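Local coordinates for YueI protein (Bacillus subtilis, PDB 2OHW) that is of unknown function but belongs to the DUF1694 family and folds as a four-stranded mixed sheet flanked by helices, at residues Gly17-Lys22 and Arg26-Gly31; Gln45-Lys50 and Gly71-Gln76; Lys53-Glu58 and Ser79-Met84. All coordinates share one frame; numbering follows the deposited sequence.

Interaction 1 of 3, residues Gly17-Lys22 and Arg26-Gly31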
ATOM      1  N   GLY A  17     -12.002   3.652   6.017  1.00 20.86           N
ATOM      2  CA  GLY A  17     -12.280   5.039   6.387  1.00 21.36           C
ATOM      3  C   GLY A  17     -11.068   5.894   6.722  1.00 22.38           C
ATOM      4  O   GLY A  17      -9.930   5.430   6.669  1.00 21.11           O
ATOM      5  N   PRO A  18     -11.309   7.163   7.093  1.00 23.00           N
ATOM      6  CA  PRO A  18     -10.199   8.077   7.332  1.00 24.02           C
ATOM      7  C   PRO A  18      -9.584   7.911   8.718  1.00 24.86           C
ATOM      8  O   PRO A  18     -10.184   7.282   9.601  1.00 24.99           O
ATOM      9  CB  PRO A  18     -10.866   9.449   7.224  1.00 24.25           C
ATOM     10  CG  PRO A  18     -12.256   9.222   7.748  1.00 23.89           C
ATOM     11  CD  PRO A  18     -12.619   7.806   7.333  1.00 23.87           C
ATOM     12  N   LEU A  19      -8.396   8.480   8.903  1.00 25.81           N
ATOM     13  CA  LEU A  19      -7.823   8.616  10.237  1.00 26.93           C
ATOM     14  C   LEU A  19      -8.131  10.007  10.772  1.00 28.36           C
ATOM     15  O   LEU A  19      -8.737  10.818  10.073  1.00 28.32           O
ATOM     16  CB  LEU A  19      -6.322   8.364  10.208  1.00 26.45           C
ATOM     17  CG  LEU A  19      -5.926   6.953   9.771  1.00 26.25           C
ATOM     18  CD1 LEU A  19      -4.418   6.814   9.711  1.00 25.91           C
ATOM     19  CD2 LEU A  19      -6.531   5.912  10.706  1.00 27.16           C
ATOM     20  N   GLU A  20      -7.712  10.274  12.007  1.00 29.98           N
ATOM     21  CA  GLU A  20      -8.017  11.548  12.669  1.00 31.86           C
ATOM     22  C   GLU A  20      -7.394  12.772  11.988  1.00 31.86           C
ATOM     23  O   GLU A  20      -8.030  13.825  11.900  1.00 32.72           O
ATOM     24  CB  GLU A  20      -7.667  11.516  14.171  1.00 31.93           C
ATOM     25  CG  GLU A  20      -6.521  10.593  14.583  1.00 33.79           C
ATOM     26  CD  GLU A  20      -5.954  10.932  15.955  1.00 34.03           C
ATOM     27  OE1 GLU A  20      -6.330  10.264  16.939  1.00 37.88           O
ATOM     28  OE2 GLU A  20      -5.140  11.871  16.053  1.00 37.65           O
ATOM     29  N   THR A  21      -6.161  12.631  11.508  1.00 31.60           N
ATOM     30  CA  THR A  21      -5.466  13.734  10.845  1.00 31.17           C
ATOM     31  C   THR A  21      -4.880  13.321   9.495  1.00 31.08           C
ATOM     32  O   THR A  21      -4.626  12.147   9.251  1.00 30.61           O
ATOM     33  CB  THR A  21      -4.324  14.303  11.723  1.00 31.40           C
ATOM     34  OG1 THR A  21      -3.290  13.322  11.878  1.00 30.60           O
ATOM     35  CG2 THR A  21      -4.830  14.727  13.104  1.00 31.53           C
ATOM     36  N   LYS A  22      -4.654  14.303   8.624  1.00 30.92           N
ATOM     37  CA  LYS A  22      -3.941  14.073   7.366  1.00 30.95           C
ATOM     38  C   LYS A  22      -2.503  13.534   7.543  1.00 30.74           C
ATOM     39  O   LYS A  22      -2.122  12.568   6.867  1.00 30.16           O
ATOM     40  CB  LYS A  22      -3.975  15.335   6.492  1.00 31.80           C
ATOM     41  CG  LYS A  22      -5.187  15.431   5.562  1.00 32.77           C
ATOM     42  CD  LYS A  22      -6.527  15.422   6.289  1.00 35.33           C
ATOM     43  CE  LYS A  22      -7.699  15.590   5.318  1.00 35.66           C
ATOM     44  NZ  LYS A  22      -7.816  14.452   4.359  1.00 38.78           N
ATOM     45  N   ARG A  26      -0.684  10.128   5.981  1.00 20.42           N
ATOM     46  CA  ARG A  26       0.535  10.159   5.186  1.00 20.54           C
ATOM     47  C   ARG A  26       1.620   9.294   5.802  1.00 20.20           C
ATOM     48  O   ARG A  26       2.372   8.626   5.089  1.00 20.30           O
ATOM     49  CB  ARG A  26       1.033  11.592   5.004  1.00 20.45           C
ATOM     50  CG  ARG A  26       0.091  12.463   4.185  1.00 22.22           C
ATOM     51  CD  ARG A  26       0.788  13.743   3.742  1.00 23.71           C
ATOM     52  NE  ARG A  26      -0.166  14.724   3.248  1.00 25.04           N
ATOM     53  CZ  ARG A  26      -0.611  14.779   1.999  1.00 27.45           C
ATOM     54  NH1 ARG A  26      -0.198  13.896   1.092  1.00 28.20           N
ATOM     55  NH2 ARG A  26      -1.482  15.721   1.655  1.00 28.51           N
ATOM     56  N   HIS A  27       1.696   9.297   7.131  1.00 20.18           N
ATOM     57  CA  HIS A  27       2.687   8.478   7.818  1.00 20.43           C
ATOM     58  C   HIS A  27       2.423   6.974   7.700  1.00 19.44           C
ATOM     59  O   HIS A  27       3.362   6.184   7.778  1.00 20.25           O
ATOM     60  CB  HIS A  27       2.829   8.899   9.278  1.00 21.72           C
ATOM     61  CG  HIS A  27       3.358  10.292   9.454  1.00 24.94           C
ATOM     62  ND1 HIS A  27       2.831  11.180  10.368  1.00 28.51           N
ATOM     63  CD2 HIS A  27       4.370  10.947   8.834  1.00 28.78           C
ATOM     64  CE1 HIS A  27       3.495  12.321  10.304  1.00 29.37           C
ATOM     65  NE2 HIS A  27       4.433  12.207   9.379  1.00 30.03           N
ATOM     66  N   LEU A  28       1.158   6.583   7.523  1.00 17.32           N
ATOM     67  CA  LEU A  28       0.813   5.173   7.288  1.00 15.70           C
ATOM     68  C   LEU A  28       0.979   4.778   5.809  1.00 15.00           C
ATOM     69  O   LEU A  28       1.576   3.735   5.496  1.00 14.84           O
ATOM     70  CB  LEU A  28      -0.609   4.859   7.764  1.00 16.49           C
ATOM     71  CG  LEU A  28      -1.135   3.435   7.485  1.00 17.01           C
ATOM     72  CD1 LEU A  28      -0.304   2.343   8.122  1.00 18.13           C
ATOM     73  CD2 LEU A  28      -2.587   3.315   7.950  1.00 16.55           C
ATOM     74  N   PHE A  29       0.429   5.607   4.919  1.00 14.90           N
ATOM     75  CA  PHE A  29       0.301   5.262   3.505  1.00 15.02           C
ATOM     76  C   PHE A  29       1.430   5.756   2.597  1.00 15.90           C
ATOM     77  O   PHE A  29       1.201   6.091   1.421  1.00 15.90           O
ATOM     78  CB  PHE A  29      -1.068   5.708   2.981  1.00 14.98           C
ATOM     79  CG  PHE A  29      -2.224   4.980   3.628  1.00 13.92           C
ATOM     80  CD1 PHE A  29      -2.474   3.642   3.322  1.00 13.78           C
ATOM     81  CD2 PHE A  29      -3.061   5.631   4.517  1.00 15.42           C
ATOM     82  CE1 PHE A  29      -3.545   2.966   3.927  1.00 13.78           C
ATOM     83  CE2 PHE A  29      -4.138   4.969   5.110  1.00 14.48           C
ATOM     84  CZ  PHE A  29      -4.374   3.636   4.823  1.00 13.63           C
ATOM     85  N   LEU A  30       2.647   5.775   3.143  1.00 16.00           N
ATOM     86  CA  LEU A  30       3.853   6.109   2.363  1.00 16.28           C
ATOM     87  C   LEU A  30       3.739   7.472   1.685  1.00 16.55           C
ATOM     88  O   LEU A  30       4.223   7.672   0.564  1.00 16.82           O
ATOM     89  CB  LEU A  30       4.159   5.009   1.331  1.00 16.47           C
ATOM     90  CG  LEU A  30       4.461   3.620   1.902  1.00 16.89           C
ATOM     91  CD1 LEU A  30       4.582   2.581   0.779  1.00 17.66           C
ATOM     92  CD2 LEU A  30       5.724   3.651   2.743  1.00 18.04           C
ATOM     93  N   GLY A  31       3.105   8.400   2.396  1.00 16.99           N
ATOM     94  CA  GLY A  31       2.987   9.790   1.957  1.00 18.02           C
ATOM     95  C   GLY A  31       1.642  10.151   1.360  1.00 19.40           C
ATOM     96  O   GLY A  31       1.359  11.338   1.179  1.00 20.63           O
TER
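L19 and L28 meet through single methyls, CD1 of L19 standing 4.3 Å from CD2 of L28, on the inner side of the contact. This is the packed part: L28 is buried, its CD2 also lies over one face of the F29 ring, offset toward the rim, and Y10 of helix 5-12 touches both leucines. M7 lies on L19 and L104 on L28, so the pair belongs to a small apolar cluster. On the solvent side the contact is backbone-led. N of R26 bonds to O of K22 at 3.0 Å, nearly straight at 162°, while the aliphatic start of the arginine, CG, lies 3.5 Å from O of K22. With CG anti to its carbonyl carbon (chi1 -65°) and the chain extended, R26 runs outward, and its NH1 gives an in-plane bond of 3.0 Å to O of G31, tying the arginine to the turn that follows its helix. The side chain of K22 leads away. T21 OG1 accepts a bond from N of D24, and L19 N is held by E25. The arrangement is that of a short α-helix, 22-28, opened by a threonine N-cap, with its i to i+4 bond in the first turn.

Interaction 2 of 3, residues Gln45-Lys50 and Gly71-Gln76; sequences QVLRSK and GELQYQ
V46 and L73 form the close part of this contact: the methyl CG1 of V46 lies 3.8 Å from CD1 of L73, the two side chains meeting at a slant. The other leucine methyl is used as well, since CD2 of L73 approaches CD2 of L47 at 4.3 Å. L73 thus places one branch against each of two consecutive residues, the buried V46 and the exposed L47. The valine presents CG1 because this methyl stands anti to the backbone N (chi1 173°). The contact is wholly apolar and modest, with 109 Å² buried in all.

Polar bonds within each segment surround it. N of R48 bonds to O of Q45 at 3.1 Å, and the R48 side chain, extended as far as CD, brings NE to O of K50 two residues on, at 2.7 Å, with the oxygen almost in the guanidinium plane; a weaker bond from NH2 shares that oxygen. R48 also makes a cation-pi contact with Y52. On the other segment, NE2 of Q76 gives a 2.6 Å bond to OE1 of Q74, joining two side chains at the surface. Further out, Q45 bonds to I121 and D123, while K43 and Y78 touch L73. The contact therefore joins helix 43-46 and L47 to the loop that leads from strand 65-70 into helix 75-87, with helix 124-129 packing on Q45 and R48.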
ATOM      1  N   GLN A  45       2.965  -9.268   3.192  1.00 14.86           N
ATOM      2  CA  GLN A  45       2.399  -9.656   1.898  1.00 14.36           C
ATOM      3  C   GLN A  45       3.385  -9.417   0.759  1.00 15.48           C
ATOM      4  O   GLN A  45       3.513 -10.245  -0.155  1.00 16.31           O
ATOM      5  CB  GLN A  45       1.075  -8.916   1.667  1.00 13.97           C
ATOM      6  CG  GLN A  45      -0.012  -9.361   2.631  1.00 13.52           C
ATOM      7  CD  GLN A  45      -1.299  -8.574   2.433  1.00 13.14           C
ATOM      8  OE1 GLN A  45      -1.288  -7.347   2.425  1.00 13.24           O
ATOM      9  NE2 GLN A  45      -2.422  -9.289   2.274  1.00 13.35           N
ATOM     10  N   VAL A  46       4.086  -8.287   0.772  1.00 14.72           N
ATOM     11  CA  VAL A  46       5.049  -8.049  -0.319  1.00 15.60           C
ATOM     12  C   VAL A  46       6.140  -9.138  -0.320  1.00 17.41           C
ATOM     13  O   VAL A  46       6.660  -9.515  -1.382  1.00 18.78           O
ATOM     14  CB  VAL A  46       5.651  -6.632  -0.244  1.00 15.47           C
ATOM     15  CG1 VAL A  46       6.778  -6.448  -1.267  1.00 15.28           C
ATOM     16  CG2 VAL A  46       4.556  -5.615  -0.490  1.00 15.41           C
ATOM     17  N   LEU A  47       6.474  -9.635   0.868  1.00 18.48           N
ATOM     18  CA  LEU A  47       7.525 -10.656   1.002  1.00 20.25           C
ATOM     19  C   LEU A  47       7.088 -12.044   0.548  1.00 21.98           C
ATOM     20  O   LEU A  47       7.923 -12.955   0.459  1.00 22.75           O
ATOM     21  CB  LEU A  47       8.043 -10.697   2.442  1.00 20.07           C
ATOM     22  CG  LEU A  47       8.848  -9.474   2.913  1.00 20.88           C
ATOM     23  CD1 LEU A  47       8.977  -9.423   4.439  1.00 23.75           C
ATOM     24  CD2 LEU A  47      10.212  -9.367   2.235  1.00 21.93           C
ATOM     25  N   ARG A  48       5.803 -12.223   0.240  1.00 23.47           N
ATOM     26  CA  ARG A  48       5.310 -13.504  -0.275  1.00 25.35           C
ATOM     27  C   ARG A  48       5.966 -13.793  -1.629  1.00 26.49           C
ATOM     28  O   ARG A  48       6.064 -12.903  -2.482  1.00 26.80           O
ATOM     29  CB  ARG A  48       3.782 -13.498  -0.394  1.00 25.14           C
ATOM     30  CG  ARG A  48       3.177 -14.871  -0.673  1.00 25.99           C
ATOM     31  CD  ARG A  48       1.677 -14.785  -0.937  1.00 26.08           C
ATOM     32  NE  ARG A  48       1.356 -14.450  -2.322  1.00 26.81           N
ATOM     33  CZ  ARG A  48       0.154 -14.605  -2.874  1.00 27.54           C
ATOM     34  NH1 ARG A  48      -0.853 -15.091  -2.163  1.00 27.84           N
ATOM     35  NH2 ARG A  48      -0.042 -14.285  -4.147  1.00 27.40           N
ATOM     36  N   SER A  49       6.428 -15.030  -1.804  1.00 27.66           N
ATOM     37  CA  SER A  49       7.165 -15.428  -3.008  1.00 29.09           C
ATOM     38  C   SER A  49       6.409 -15.117  -4.301  1.00 29.17           C
ATOM     39  O   SER A  49       6.955 -14.486  -5.212  1.00 30.28           O
ATOM     40  CB  SER A  49       7.534 -16.915  -2.936  1.00 29.33           C
ATOM     41  OG  SER A  49       8.243 -17.188  -1.739  1.00 32.64           O
ATOM     42  N   LYS A  50       5.150 -15.539  -4.365  1.00 28.93           N
ATOM     43  CA  LYS A  50       4.298 -15.214  -5.499  1.00 27.88           C
ATOM     44  C   LYS A  50       3.648 -13.834  -5.341  1.00 26.58           C
ATOM     45  O   LYS A  50       2.984 -13.578  -4.333  1.00 26.58           O
ATOM     46  CB  LYS A  50       3.222 -16.285  -5.691  1.00 28.81           C
ATOM     47  CG  LYS A  50       2.606 -16.290  -7.086  1.00 31.71           C
ATOM     48  CD  LYS A  50       3.601 -16.773  -8.137  1.00 35.02           C
ATOM     49  CE  LYS A  50       3.112 -16.483  -9.544  1.00 36.10           C
ATOM     50  NZ  LYS A  50       4.241 -16.474 -10.523  1.00 37.82           N
ATOM     51  N   GLY A  71      10.879   1.873   1.184  1.00 16.11           N
ATOM     52  CA  GLY A  71      12.330   1.725   1.039  1.00 16.81           C
ATOM     53  C   GLY A  71      13.004   0.858   2.090  1.00 17.42           C
ATOM     54  O   GLY A  71      14.191   0.530   1.945  1.00 17.68           O
ATOM     55  N   GLU A  72      12.279   0.464   3.141  1.00 16.50           N
ATOM     56  CA  GLU A  72      12.862  -0.487   4.099  1.00 17.25           C
ATOM     57  C   GLU A  72      13.047  -1.874   3.487  1.00 16.62           C
ATOM     58  O   GLU A  72      13.845  -2.680   3.989  1.00 16.32           O
ATOM     59  CB  GLU A  72      12.001  -0.619   5.348  1.00 17.90           C
ATOM     60  CG  GLU A  72      11.750   0.701   6.019  1.00 23.51           C
ATOM     61  CD  GLU A  72      12.185   0.726   7.448  1.00 29.75           C
ATOM     62  OE1 GLU A  72      12.198  -0.335   8.110  1.00 34.17           O
ATOM     63  OE2 GLU A  72      12.520   1.830   7.918  1.00 34.41           O
ATOM     64  N   LEU A  73      12.265  -2.158   2.437  1.00 16.11           N
ATOM     65  CA  LEU A  73      12.328  -3.424   1.722  1.00 16.15           C
ATOM     66  C   LEU A  73      13.539  -3.465   0.795  1.00 15.65           C
ATOM     67  O   LEU A  73      13.940  -2.443   0.253  1.00 15.60           O
ATOM     68  CB  LEU A  73      11.057  -3.606   0.884  1.00 16.05           C
ATOM     69  CG  LEU A  73       9.757  -3.791   1.670  1.00 16.49           C
ATOM     70  CD1 LEU A  73       8.588  -3.692   0.691  1.00 20.32           C
ATOM     71  CD2 LEU A  73       9.774  -5.139   2.361  1.00 18.70           C
ATOM     72  N   GLN A  74      14.116  -4.650   0.638  1.00 14.91           N
ATOM     73  CA  GLN A  74      15.157  -4.879  -0.348  1.00 15.09           C
ATOM     74  C   GLN A  74      14.552  -5.083  -1.733  1.00 15.28           C
ATOM     75  O   GLN A  74      13.436  -5.595  -1.859  1.00 15.03           O
ATOM     76  CB  GLN A  74      15.981  -6.108   0.057  1.00 15.29           C
ATOM     77  CG  GLN A  74      16.738  -5.882   1.355  1.00 16.62           C
ATOM     78  CD  GLN A  74      17.616  -7.046   1.752  1.00 18.97           C
ATOM     79  OE1 GLN A  74      17.820  -7.978   0.979  1.00 22.97           O
ATOM     80  NE2 GLN A  74      18.142  -6.996   2.973  1.00 20.12           N
ATOM     81  N   TYR A  75      15.311  -4.700  -2.760  1.00 15.62           N
ATOM     82  CA  TYR A  75      14.866  -4.772  -4.159  1.00 15.39           C
ATOM     83  C   TYR A  75      14.212  -6.074  -4.545  1.00 16.43           C
ATOM     84  O   TYR A  75      13.149  -6.061  -5.169  1.00 15.58           O
ATOM     85  CB  TYR A  75      16.027  -4.477  -5.121  1.00 16.34           C
ATOM     86  CG  TYR A  75      15.588  -4.343  -6.567  1.00 16.47           C
ATOM     87  CD1 TYR A  75      14.926  -3.199  -7.010  1.00 16.45           C
ATOM     88  CD2 TYR A  75      15.844  -5.353  -7.488  1.00 16.87           C
ATOM     89  CE1 TYR A  75      14.524  -3.067  -8.332  1.00 17.39           C
ATOM     90  CE2 TYR A  75      15.437  -5.235  -8.812  1.00 16.77           C
ATOM     91  CZ  TYR A  75      14.777  -4.091  -9.222  1.00 18.44           C
ATOM     92  OH  TYR A  75      14.377  -3.965 -10.539  1.00 21.56           O
ATOM     93  N   GLN A  76      14.840  -7.196  -4.208  1.00 17.10           N
ATOM     94  CA  GLN A  76      14.313  -8.484  -4.656  1.00 18.34           C
ATOM     95  C   GLN A  76      12.898  -8.777  -4.149  1.00 18.56           C
ATOM     96  O   GLN A  76      12.186  -9.577  -4.746  1.00 19.98           O
ATOM     97  CB  GLN A  76      15.283  -9.617  -4.298  1.00 19.95           C
ATOM     98  CG  GLN A  76      15.372  -9.923  -2.824  1.00 22.21           C
ATOM     99  CD  GLN A  76      16.383  -9.086  -2.071  1.00 26.57           C
ATOM    100  OE1 GLN A  76      16.949  -8.115  -2.592  1.00 27.64           O
ATOM    101  NE2 GLN A  76      16.611  -9.456  -0.813  1.00 27.91           N
TER

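Interaction 3 of 3, residues Lys53-Glu58 and Ser79-Met84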
ATOM      1  N   LYS A  53      -1.854 -11.196  -7.578  1.00 20.36           N
ATOM      2  CA  LYS A  53      -2.614 -10.856  -8.787  1.00 21.17           C
ATOM      3  C   LYS A  53      -3.609  -9.706  -8.564  1.00 20.27           C
ATOM      4  O   LYS A  53      -3.935  -8.985  -9.501  1.00 19.48           O
ATOM      5  CB  LYS A  53      -3.329 -12.092  -9.342  1.00 22.61           C
ATOM      6  CG  LYS A  53      -3.855 -11.928 -10.769  1.00 25.22           C
ATOM      7  CD  LYS A  53      -2.736 -11.678 -11.789  1.00 30.45           C
ATOM      8  CE  LYS A  53      -3.302 -11.049 -13.056  1.00 32.62           C
ATOM      9  NZ  LYS A  53      -2.267 -10.932 -14.119  1.00 35.54           N
ATOM     10  N   GLU A  54      -4.072  -9.533  -7.324  1.00 19.70           N
ATOM     11  CA  GLU A  54      -4.970  -8.432  -6.987  1.00 19.54           C
ATOM     12  C   GLU A  54      -4.294  -7.083  -7.167  1.00 18.72           C
ATOM     13  O   GLU A  54      -4.936  -6.115  -7.566  1.00 18.80           O
ATOM     14  CB  GLU A  54      -5.489  -8.567  -5.552  1.00 19.43           C
ATOM     15  CG  GLU A  54      -6.363  -9.809  -5.330  1.00 21.67           C
ATOM     16  CD  GLU A  54      -5.591 -11.048  -4.907  1.00 23.96           C
ATOM     17  OE1 GLU A  54      -4.358 -11.105  -5.047  1.00 23.79           O
ATOM     18  OE2 GLU A  54      -6.240 -12.002  -4.437  1.00 28.46           O
ATOM     19  N   ALA A  55      -2.987  -7.017  -6.910  1.00 18.24           N
ATOM     20  CA  ALA A  55      -2.246  -5.779  -7.169  1.00 17.94           C
ATOM     21  C   ALA A  55      -2.102  -5.563  -8.662  1.00 18.15           C
ATOM     22  O   ALA A  55      -2.244  -4.434  -9.133  1.00 18.09           O
ATOM     23  CB  ALA A  55      -0.873  -5.802  -6.496  1.00 17.58           C
ATOM     24  N   GLU A  56      -1.831  -6.637  -9.402  1.00 18.92           N
ATOM     25  CA  GLU A  56      -1.737  -6.519 -10.862  1.00 18.90           C
ATOM     26  C   GLU A  56      -3.049  -5.991 -11.438  1.00 18.26           C
ATOM     27  O   GLU A  56      -3.049  -5.148 -12.323  1.00 18.15           O
ATOM     28  CB  GLU A  56      -1.334  -7.830 -11.540  1.00 19.43           C
ATOM     29  CG  GLU A  56      -1.196  -7.652 -13.066  1.00 22.23           C
ATOM     30  CD  GLU A  56      -0.278  -8.635 -13.759  1.00 28.52           C
ATOM     31  OE1 GLU A  56       0.061  -9.689 -13.173  1.00 31.05           O
ATOM     32  OE2 GLU A  56       0.081  -8.349 -14.924  1.00 30.87           O
ATOM     33  N   HIS A  57      -4.171  -6.480 -10.916  1.00 17.53           N
ATOM     34  CA  HIS A  57      -5.461  -6.013 -11.390  1.00 17.81           C
ATOM     35  C   HIS A  57      -5.622  -4.508 -11.247  1.00 17.65           C
ATOM     36  O   HIS A  57      -6.122  -3.832 -12.161  1.00 17.75           O
ATOM     37  CB  HIS A  57      -6.600  -6.725 -10.651  1.00 18.58           C
ATOM     38  CG  HIS A  57      -7.956  -6.305 -11.121  1.00 19.04           C
ATOM     39  ND1 HIS A  57      -8.663  -5.281 -10.531  1.00 19.68           N
ATOM     40  CD2 HIS A  57      -8.698  -6.717 -12.176  1.00 19.91           C
ATOM     41  CE1 HIS A  57      -9.808  -5.111 -11.173  1.00 19.55           C
ATOM     42  NE2 HIS A  57      -9.847  -5.965 -12.180  1.00 22.46           N
ATOM     43  N   GLU A  58      -5.233  -3.982 -10.087  1.00 17.95           N
ATOM     44  CA  GLU A  58      -5.339  -2.556  -9.821  1.00 18.85           C
ATOM     45  C   GLU A  58      -4.387  -1.731 -10.689  1.00 18.87           C
ATOM     46  O   GLU A  58      -4.732  -0.632 -11.125  1.00 19.23           O
ATOM     47  CB  GLU A  58      -5.119  -2.251  -8.331  1.00 19.62           C
ATOM     48  CG  GLU A  58      -6.245  -2.751  -7.395  1.00 21.43           C
ATOM     49  CD  GLU A  58      -7.661  -2.383  -7.855  1.00 25.32           C
ATOM     50  OE1 GLU A  58      -7.902  -1.231  -8.297  1.00 27.68           O
ATOM     51  OE2 GLU A  58      -8.552  -3.256  -7.761  1.00 27.66           O
ATOM     52  N   SER A  79      10.646  -6.087  -6.622  1.00 16.45           N
ATOM     53  CA  SER A  79      10.892  -5.969  -8.048  1.00 16.50           C
ATOM     54  C   SER A  79       9.789  -6.534  -8.944  1.00 16.98           C
ATOM     55  O   SER A  79       9.560  -5.997 -10.029  1.00 16.26           O
ATOM     56  CB  SER A  79      12.235  -6.584  -8.397  1.00 16.67           C
ATOM     57  OG  SER A  79      12.276  -7.922  -7.961  1.00 17.89           O
ATOM     58  N   SER A  80       9.103  -7.590  -8.513  1.00 16.92           N
ATOM     59  CA  SER A  80       8.001  -8.133  -9.317  1.00 17.30           C
ATOM     60  C   SER A  80       6.907  -7.086  -9.538  1.00 16.48           C
ATOM     61  O   SER A  80       6.282  -7.044 -10.599  1.00 16.46           O
ATOM     62  CB  SER A  80       7.398  -9.357  -8.638  1.00 18.07           C
ATOM     63  OG  SER A  80       8.327 -10.423  -8.623  1.00 23.04           O
ATOM     64  N   TYR A  81       6.668  -6.257  -8.519  1.00 15.58           N
ATOM     65  CA  TYR A  81       5.619  -5.239  -8.602  1.00 14.92           C
ATOM     66  C   TYR A  81       6.022  -4.116  -9.533  1.00 14.69           C
ATOM     67  O   TYR A  81       5.166  -3.510 -10.177  1.00 14.80           O
ATOM     68  CB  TYR A  81       5.259  -4.718  -7.206  1.00 15.58           C
ATOM     69  CG  TYR A  81       4.608  -5.814  -6.386  1.00 14.40           C
ATOM     70  CD1 TYR A  81       3.263  -6.135  -6.566  1.00 15.67           C
ATOM     71  CD2 TYR A  81       5.356  -6.567  -5.471  1.00 15.57           C
ATOM     72  CE1 TYR A  81       2.668  -7.174  -5.839  1.00 15.77           C
ATOM     73  CE2 TYR A  81       4.770  -7.600  -4.738  1.00 15.60           C
ATOM     74  CZ  TYR A  81       3.431  -7.887  -4.923  1.00 15.85           C
ATOM     75  OH  TYR A  81       2.882  -8.923  -4.186  1.00 16.91           O
ATOM     76  N   ILE A  82       7.330  -3.853  -9.622  1.00 14.51           N
ATOM     77  CA  ILE A  82       7.832  -2.843 -10.560  1.00 15.41           C
ATOM     78  C   ILE A  82       7.610  -3.318 -11.995  1.00 15.44           C
ATOM     79  O   ILE A  82       7.230  -2.520 -12.862  1.00 15.80           O
ATOM     80  CB  ILE A  82       9.324  -2.541 -10.295  1.00 15.05           C
ATOM     81  CG1 ILE A  82       9.460  -1.719  -9.002  1.00 15.62           C
ATOM     82  CG2 ILE A  82       9.977  -1.849 -11.526  1.00 16.33           C
ATOM     83  CD1 ILE A  82      10.910  -1.392  -8.592  1.00 17.50           C
ATOM     84  N   GLN A  83       7.827  -4.616 -12.229  1.00 14.93           N
ATOM     85  CA  GLN A  83       7.581  -5.212 -13.553  1.00 15.73           C
ATOM     86  C   GLN A  83       6.119  -5.043 -13.934  1.00 16.49           C
ATOM     87  O   GLN A  83       5.810  -4.687 -15.079  1.00 16.59           O
ATOM     88  CB  GLN A  83       7.946  -6.699 -13.570  1.00 16.40           C
ATOM     89  CG  GLN A  83       9.405  -7.017 -13.185  1.00 19.43           C
ATOM     90  CD  GLN A  83      10.397  -6.687 -14.280  1.00 23.01           C
ATOM     91  OE1 GLN A  83      10.182  -7.022 -15.442  1.00 24.07           O
ATOM     92  NE2 GLN A  83      11.496  -6.040 -13.913  1.00 26.60           N
ATOM     93  N   MET A  84       5.225  -5.310 -12.975  1.00 16.25           N
ATOM     94  CA  MET A  84       3.778  -5.179 -13.205  1.00 17.45           C
ATOM     95  C   MET A  84       3.438  -3.728 -13.518  1.00 16.83           C
ATOM     96  O   MET A  84       2.681  -3.447 -14.459  1.00 17.56           O
ATOM     97  CB  MET A  84       2.978  -5.612 -11.972  1.00 17.01           C
ATOM     98  CG  MET A  84       3.071  -7.066 -11.559  1.00 18.93           C
ATOM     99  SD  MET A  84       2.080  -7.389 -10.029  1.00 20.00           S
ATOM    100  CE  MET A  84       1.800  -5.756  -9.402  1.00 25.21           C
TER
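M84 reaches across with CG anti to its carbonyl carbon (chi1 -65°) and SD anti to CA, then bends sharply at its last torsion (chi3 -16°), which turns the CE methyl in toward CB of A55 and N of E56. The Y81 side chain starts out beside the contact, and its ring end comes nearer, bringing CE1 to A55.

The A55 methyl CB meets both: it sits 3.9 Å from CE of M84 and 3.9 Å from CE1 of Y81, at the edge of the ring and near its plane. The bent thioether lies against the backbone of the next residue, CE being 3.7 Å from N of E56 and SD 3.8 Å from CB of E56. An alanine in place of M84 would remove SD and CE and would probably open a gap beside A55 and E56, leaving the tyrosine edge as the main side-chain contact between the segments.

The buried E56 and the Y81 hydroxyl find their polar partners beside the apolar contact. E56 extends past the sulfur; its OE1 forms a salt bridge with K53, NZ to OE1 2.8 Å, while its OE2 meets R87 and Y88 OH. A glutamate gripped in this way is likely to remain ionised. The Y81 hydroxyl bonds to N of Y52, which helps fix the ring's position, and L41, L67 and I106 of the sheet touch the same side chain.

The segment axes run in nearly the same direction, 30° apart, with a closest approach of 10.3 Å. A small alanine facing a long methionine and a tyrosine suits this spacing. Helix 53-60, strand 65-70 and helix 75-87 follow in order, and the two helices pack side by side against the mixed sheet, an arrangement characteristic of layered α/β folds.

How the interactions relate
Interactions 2 and 3 are neighbours, their centres about 12 Å apart, and both use helix 75-87: interaction 2 at the approach to its start, interaction 3 further along. They touch, CG1 of V46 lying 4.2 Å from CE2 of Y81. Interaction 1 lies on the opposite side of the chain's centre, its centre about 22 and 23 Å from theirs, and is local, within one loop and the helix it enters. Its chemistry is mixed, a main-chain bond beside a leucine pair, one buried, one partly exposed. The other two are mostly buried and carried by side chains: aliphatic in 45-50/71-76, thioether and aromatic with charged margins in 53-58/79-84, where M84 also lies on the E56 backbone.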